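Long-range contacts in DNA gyrase, B subunit, truncated (Myxococcus xanthus, PDB 3CWV), which probably supplies the ATP-binding and ATP-hydrolysing part of DNA gyrase, a type II topoisomerase that breaks, passes and rejoins double-stranded DNA: residues A107-Q113 against M126-P132; R171-S175 against F192-Q196. All coordinates share one frame; numbering follows the deposited sequence.

In the fold
Both contacts belong to one mixed sheet of eight strands, near its two ends. Interaction 1 joins strand 109-118 to strand 121-128 and takes in the turn that leads to the outermost strand 131-139. Interaction 2 sets the start of helix 171-184 against strand 189-194, the neighbour of the other outermost strand, 199-204. Their centres are 23 Å apart. Their nearest atoms are about 13 Å apart, and they do not touch. They follow each other along the chain. The first is pairing within the sheet, the second packing of a helix on it. By family, this sheet is probably that of the ATPase domain.

Interaction 1 (A107-Q113 against M126-P132); sequences ALSSRYQ and MGEHGHP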
loop_
_atom_site.group_PDB
_atom_site.type_symbol
_atom_site.label_atom_id
_atom_site.label_comp_id
_atom_site.label_asym_id
_atom_site.label_seq_id
_atom_site.Cartn_x
_atom_site.Cartn_y
_atom_site.Cartn_z
ATOM N N ALA A 107 17.549 -7.679 8.111
ATOM C CA ALA A 107 18.846 -7.237 8.661
ATOM C C ALA A 107 18.714 -6.707 10.089
ATOM O O ALA A 107 19.608 -6.905 10.920
ATOM C CB ALA A 107 19.502 -6.105 7.767
ATOM N N LEU A 108 17.625 -5.992 10.354
ATOM C CA LEU A 108 17.438 -5.318 11.653
ATOM C C LEU A 108 16.637 -6.128 12.675
ATOM O O LEU A 108 16.038 -5.562 13.598
ATOM C CB LEU A 108 16.802 -3.928 11.454
ATOM C CG LEU A 108 17.655 -2.996 10.559
ATOM C CD1 LEU A 108 16.999 -1.637 10.366
ATOM C CD2 LEU A 108 19.128 -2.861 11.052
ATOM N N SER A 109 16.598 -7.448 12.474
ATOM C CA SER A 109 16.013 -8.366 13.439
ATOM C C SER A 109 17.145 -9.034 14.246
ATOM O O SER A 109 18.263 -9.130 13.765
ATOM C CB SER A 109 15.135 -9.427 12.725
ATOM O OG SER A 109 15.951 -10.233 11.858
ATOM N N SER A 110 16.873 -9.438 15.495
ATOM C CA SER A 110 17.840 -10.268 16.232
ATOM C C SER A 110 17.669 -11.717 15.791
ATOM O O SER A 110 18.602 -12.500 15.845
ATOM C CB SER A 110 17.633 -10.179 17.749
ATOM O OG SER A 110 16.311 -10.477 18.105
ATOM N N ARG A 111 16.467 -12.050 15.357
ATOM C CA ARG A 111 16.220 -13.399 14.833
ATOM C C ARG A 111 15.052 -13.370 13.897
ATOM O O ARG A 111 14.147 -12.561 14.065
ATOM C CB ARG A 111 15.905 -14.386 15.976
ATOM C CG ARG A 111 14.801 -13.973 16.919
ATOM C CD ARG A 111 14.911 -14.821 18.214
ATOM N NE ARG A 111 13.911 -14.487 19.229
ATOM C CZ ARG A 111 13.959 -13.422 20.029
ATOM N NH1 ARG A 111 14.929 -12.527 19.898
ATOM N NH2 ARG A 111 13.009 -13.243 20.942
ATOM N N TYR A 112 15.049 -14.310 12.939
ATOM C CA TYR A 112 13.907 -14.494 12.097
ATOM C C TYR A 112 13.738 -15.943 11.660
ATOM O O TYR A 112 14.636 -16.766 11.833
ATOM C CB TYR A 112 13.959 -13.582 10.866
ATOM C CG TYR A 112 15.045 -13.776 9.831
ATOM C CD1 TYR A 112 16.046 -12.814 9.670
ATOM C CD2 TYR A 112 15.044 -14.870 8.952
ATOM C CE1 TYR A 112 17.009 -12.938 8.678
ATOM C CE2 TYR A 112 16.008 -14.987 7.951
ATOM C CZ TYR A 112 16.985 -14.011 7.830
ATOM O OH TYR A 112 17.932 -14.098 6.847
ATOM N N GLN A 113 12.579 -16.211 11.096
ATOM C CA GLN A 113 12.295 -17.522 10.505
ATOM C C GLN A 113 11.474 -17.306 9.268
ATOM O O GLN A 113 10.434 -16.646 9.313
ATOM C CB GLN A 113 11.549 -18.401 11.501
ATOM C CG GLN A 113 11.108 -19.737 10.896
ATOM C CD GLN A 113 10.478 -20.648 11.941
ATOM O OE1 GLN A 113 11.002 -20.776 13.045
ATOM N NE2 GLN A 113 9.345 -21.285 11.594
ATOM N N MET A 126 16.437 -20.015 8.810
ATOM C CA MET A 126 16.520 -19.338 10.104
ATOM C C MET A 126 17.441 -18.147 9.934
ATOM O O MET A 126 18.332 -18.170 9.088
ATOM C CB MET A 126 17.080 -20.272 11.207
ATOM C CG MET A 126 16.145 -21.536 11.519
ATOM S SD MET A 126 14.421 -21.223 11.850
ATOM C CE MET A 126 14.570 -20.309 13.371
ATOM N N GLY A 127 17.222 -17.107 10.741
ATOM C CA GLY A 127 18.093 -15.938 10.694
ATOM C C GLY A 127 18.534 -15.587 12.117
ATOM O O GLY A 127 17.762 -15.749 13.064
ATOM N N GLU A 128 19.786 -15.142 12.274
ATOM C CA GLU A 128 20.237 -14.591 13.568
ATOM C C GLU A 128 21.022 -13.304 13.314
ATOM O O GLU A 128 21.892 -13.271 12.437
ATOM C CB GLU A 128 21.147 -15.613 14.284
ATOM C CG GLU A 128 20.519 -17.017 14.416
ATOM C CD GLU A 128 21.430 -18.028 15.111
ATOM O OE1 GLU A 128 22.622 -17.722 15.368
ATOM O OE2 GLU A 128 20.956 -19.148 15.383
ATOM N N HIS A 129 20.718 -12.228 14.053
ATOM C CA HIS A 129 21.496 -10.970 13.935
ATOM C C HIS A 129 21.544 -10.470 12.499
ATOM O O HIS A 129 22.521 -9.853 12.054
ATOM C CB HIS A 129 22.924 -11.170 14.484
ATOM C CG HIS A 129 22.937 -11.956 15.750
ATOM N ND1 HIS A 129 22.213 -11.564 16.857
ATOM C CD2 HIS A 129 23.505 -13.148 16.066
ATOM C CE1 HIS A 129 22.346 -12.480 17.804
ATOM N NE2 HIS A 129 23.139 -13.437 17.355
ATOM N N GLY A 130 20.460 -10.748 11.782
ATOM C CA GLY A 130 20.231 -10.181 10.486
ATOM C C GLY A 130 20.596 -11.063 9.331
ATOM O O GLY A 130 20.326 -10.696 8.193
ATOM N N HIS A 131 21.236 -12.205 9.620
ATOM C CA HIS A 131 21.852 -13.054 8.592
ATOM C C HIS A 131 21.198 -14.425 8.495
ATOM O O HIS A 131 20.981 -15.052 9.498
ATOM C CB HIS A 131 23.335 -13.341 8.936
ATOM C CG HIS A 131 24.214 -12.139 8.839
ATOM N ND1 HIS A 131 24.749 -11.716 7.648
ATOM C CD2 HIS A 131 24.619 -11.253 9.778
ATOM C CE1 HIS A 131 25.458 -10.616 7.854
ATOM N NE2 HIS A 131 25.381 -10.307 9.136
ATOM N N PRO A 132 21.000 -14.928 7.278
ATOM C CA PRO A 132 20.465 -16.295 7.194
ATOM C C PRO A 132 21.494 -17.296 7.702
ATOM O O PRO A 132 22.698 -17.132 7.496
ATOM C CB PRO A 132 20.207 -16.510 5.688
ATOM C CG PRO A 132 21.017 -15.476 4.975
ATOM C CD PRO A 132 21.304 -14.337 5.959
HETATM O O HOH W 1 18.042 -12.256 12.254
HETATM O O HOH W 2 19.018 -11.825 6.246
#
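The beta hairpin formed by strands 109-118 and 121-128 has its open end here, where Tyr112 and Gly127 form an antiparallel hydrogen-bonded pair. Tyr112 N donates to Gly127 O at 3.1 Å, and Gly127 N donates to Tyr112 O at 2.8 Å. Arg111 with Glu128 and Gln113 with Met126 are the non-hydrogen-bonded pairs to either side. The Tyr112 ring folds back over its partner strand. Its CG sits between the backbone N and the carbonyl carbon (chi1 65°), which brings one face down on Gly127. Gly127 CA lies 3.5 Å from the centroid of the Tyr112 ring and only 7° off the ring normal, a CH-pi contact. The ring can come this close because glycine has no side chain. The phenol oxygen reaches past Gly127 to Pro132, with Tyr112 OH 3.5 Å from Pro132 CD. Water 2 bridges Tyr112 OH and Gly130 O, at 2.6 Å from each; it accepts from the tyrosine and donates to the carbonyl.

On the opposite face, Gln113 and Met126 lie side by side. The bent Met126 chain brings CE to 3.6 Å from Gln113 OE1, while Gln113 NE2 bonds to Asp115. Beyond the paired strands, His129 N donates almost straight to Ser110 O (2.8 Å, 175°). Water 1 links Ser109 OG to Gly130 N; Ser109 OG also bonds to Leu106 O. The type I' turn from Glu128 to His131 is typical of a two-residue beta hairpin; with strand 109-118, strands 121-128 and 131-139 make an antiparallel meander at one end of the sheet.

Interaction 2 (R171-S175 against F192-Q196); sequences RARLS and FADLQ
Helix residues Arg171 to Ser175 run nearly antiparallel to strand residues Phe192 to Asp194, with their axes 9.7 Å apart at closest approach and 161° between their directions. No direct hydrogen bond crosses the contact; side chains and one bridging water make it.

Phe192 is the main apolar piece. Its CG is anti to the backbone N (chi1 -179°), and the ring extends toward the helix. Ser175 comes over one face of the ring, with Ser175 OG 3.1 Å from Phe192 CE2. That hydroxyl does not donate to the ring. It donates to Arg171 O at 2.7 Å, one helical turn back. Ser175 N donates to the same carbonyl from the other face of its plane, so two bonds hold Arg171 O. At the ring edge, near its plane, Arg171 CG lies 3.7 Å from Phe192 CZ. Leu174 CB adds an apolar contact of 3.8 Å with Phe192 CE1.

The Arg171 chain is bent about its CB-CG and CG-CD bonds and carries its guanidinium past the phenylalanine, with the two planes 77° apart. Asp194 OD1 lies at the guanidinium edge, but Arg171 NE is 4.0 Å from it, too far for a salt bridge. Water 3 makes the link instead. It accepts from Arg171 NH1 at 2.8 Å and donates to Asp194 OD1 at 2.9 Å. A weak bond from Gln196 N also reaches this water. The opposite charges probably still attract each other.

Val58 and Leu56 of strand 53-58 and Trp203 of strand 199-204 also touch Phe192, while Leu174 packs on helix 28-47. A helix laid on a mixed sheet beside a second helix is typical of the two-layer alpha/beta sandwich of the GHKL superfamily, to which the ATPase domain of GyrB belongs.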
loop_
_atom_site.group_PDB
_atom_site.type_symbol
_atom_site.label_atom_id
_atom_site.label_comp_id
_atom_site.label_asym_id
_atom_site.label_seq_id
_atom_site.Cartn_x
_atom_site.Cartn_y
_atom_site.Cartn_z
ATOM N N ARG A 171 -0.900 -1.677 17.751
ATOM C CA ARG A 171 -1.823 -2.561 17.018
ATOM C C ARG A 171 -2.826 -1.821 16.141
ATOM O O ARG A 171 -3.139 -2.264 15.021
ATOM C CB ARG A 171 -2.605 -3.470 17.964
ATOM C CG ARG A 171 -2.072 -4.858 18.096
ATOM C CD ARG A 171 -0.842 -4.864 18.928
ATOM N NE ARG A 171 -0.718 -6.110 19.677
ATOM C CZ ARG A 171 0.293 -6.386 20.495
ATOM N NH1 ARG A 171 0.330 -7.552 21.135
ATOM N NH2 ARG A 171 1.266 -5.494 20.673
ATOM N N ALA A 172 -3.331 -0.701 16.655
ATOM C CA ALA A 172 -4.305 0.110 15.921
ATOM C C ALA A 172 -3.756 0.658 14.615
ATOM O O ALA A 172 -4.455 0.651 13.584
ATOM C CB ALA A 172 -4.828 1.270 16.804
ATOM N N ARG A 173 -2.531 1.183 14.630
ATOM C CA ARG A 173 -1.986 1.714 13.373
ATOM C C ARG A 173 -1.615 0.614 12.359
ATOM O O ARG A 173 -1.762 0.808 11.160
ATOM C CB ARG A 173 -0.831 2.701 13.614
ATOM C CG ARG A 173 0.539 2.156 13.483
ATOM C CD ARG A 173 1.551 3.277 13.581
ATOM N NE ARG A 173 1.442 3.954 14.869
ATOM C CZ ARG A 173 2.427 4.636 15.448
ATOM N NH1 ARG A 173 3.601 4.766 14.840
ATOM N NH2 ARG A 173 2.234 5.186 16.640
ATOM N N LEU A 174 -1.156 -0.534 12.846
ATOM C CA LEU A 174 -0.936 -1.704 11.988
ATOM C C LEU A 174 -2.242 -2.207 11.350
ATOM O O LEU A 174 -2.266 -2.465 10.136
ATOM C CB LEU A 174 -0.191 -2.826 12.736
ATOM C CG LEU A 174 1.238 -2.515 13.231
ATOM C CD1 LEU A 174 1.823 -3.787 13.792
ATOM C CD2 LEU A 174 2.150 -1.910 12.117
ATOM N N SER A 175 -3.328 -2.320 12.131
ATOM C CA SER A 175 -4.653 -2.674 11.567
ATOM C C SER A 175 -5.127 -1.675 10.536
ATOM O O SER A 175 -5.652 -2.070 9.493
ATOM C CB SER A 175 -5.765 -2.823 12.629
ATOM O OG SER A 175 -5.270 -3.429 13.795
ATOM N N PHE A 192 -5.562 -9.139 9.919
ATOM C CA PHE A 192 -4.714 -8.760 11.025
ATOM C C PHE A 192 -5.073 -9.649 12.226
ATOM O O PHE A 192 -6.203 -9.637 12.673
ATOM C CB PHE A 192 -4.919 -7.279 11.330
ATOM C CG PHE A 192 -4.076 -6.791 12.448
ATOM C CD1 PHE A 192 -2.695 -6.651 12.277
ATOM C CD2 PHE A 192 -4.649 -6.473 13.685
ATOM C CE1 PHE A 192 -1.881 -6.200 13.329
ATOM C CE2 PHE A 192 -3.842 -6.031 14.744
ATOM C CZ PHE A 192 -2.456 -5.885 14.561
ATOM N N ALA A 193 -4.113 -10.428 12.729
ATOM C CA ALA A 193 -4.351 -11.363 13.820
ATOM C C ALA A 193 -3.685 -10.861 15.089
ATOM O O ALA A 193 -2.457 -10.778 15.191
ATOM C CB ALA A 193 -3.844 -12.746 13.474
ATOM N N ASP A 194 -4.534 -10.479 16.035
ATOM C CA ASP A 194 -4.144 -9.987 17.343
ATOM C C ASP A 194 -4.205 -11.202 18.278
ATOM O O ASP A 194 -5.232 -11.466 18.911
ATOM C CB ASP A 194 -5.174 -8.937 17.749
ATOM C CG ASP A 194 -4.703 -8.037 18.868
ATOM O OD1 ASP A 194 -3.936 -8.496 19.742
ATOM O OD2 ASP A 194 -5.130 -6.861 18.863
ATOM N N LEU A 195 -3.124 -11.972 18.322
ATOM C CA LEU A 195 -3.105 -13.257 19.036
ATOM C C LEU A 195 -3.500 -13.165 20.520
ATOM O O LEU A 195 -4.147 -14.062 21.071
ATOM C CB LEU A 195 -1.724 -13.898 18.911
ATOM C CG LEU A 195 -1.298 -14.235 17.479
ATOM C CD1 LEU A 195 -0.000 -15.038 17.480
ATOM C CD2 LEU A 195 -2.418 -15.009 16.773
ATOM N N GLN A 196 -3.084 -12.078 21.153
ATOM C CA GLN A 196 -3.416 -11.816 22.550
ATOM C C GLN A 196 -4.935 -11.750 22.775
ATOM O O GLN A 196 -5.468 -12.432 23.659
ATOM C CB GLN A 196 -2.739 -10.518 23.022
ATOM C CG GLN A 196 -1.247 -10.632 23.211
ATOM C CD GLN A 196 -0.736 -9.702 24.290
ATOM O OE1 GLN A 196 -0.517 -8.512 24.054
ATOM N NE2 GLN A 196 -0.540 -10.246 25.494
HETATM O O HOH W 3 -1.229 -9.533 20.033
#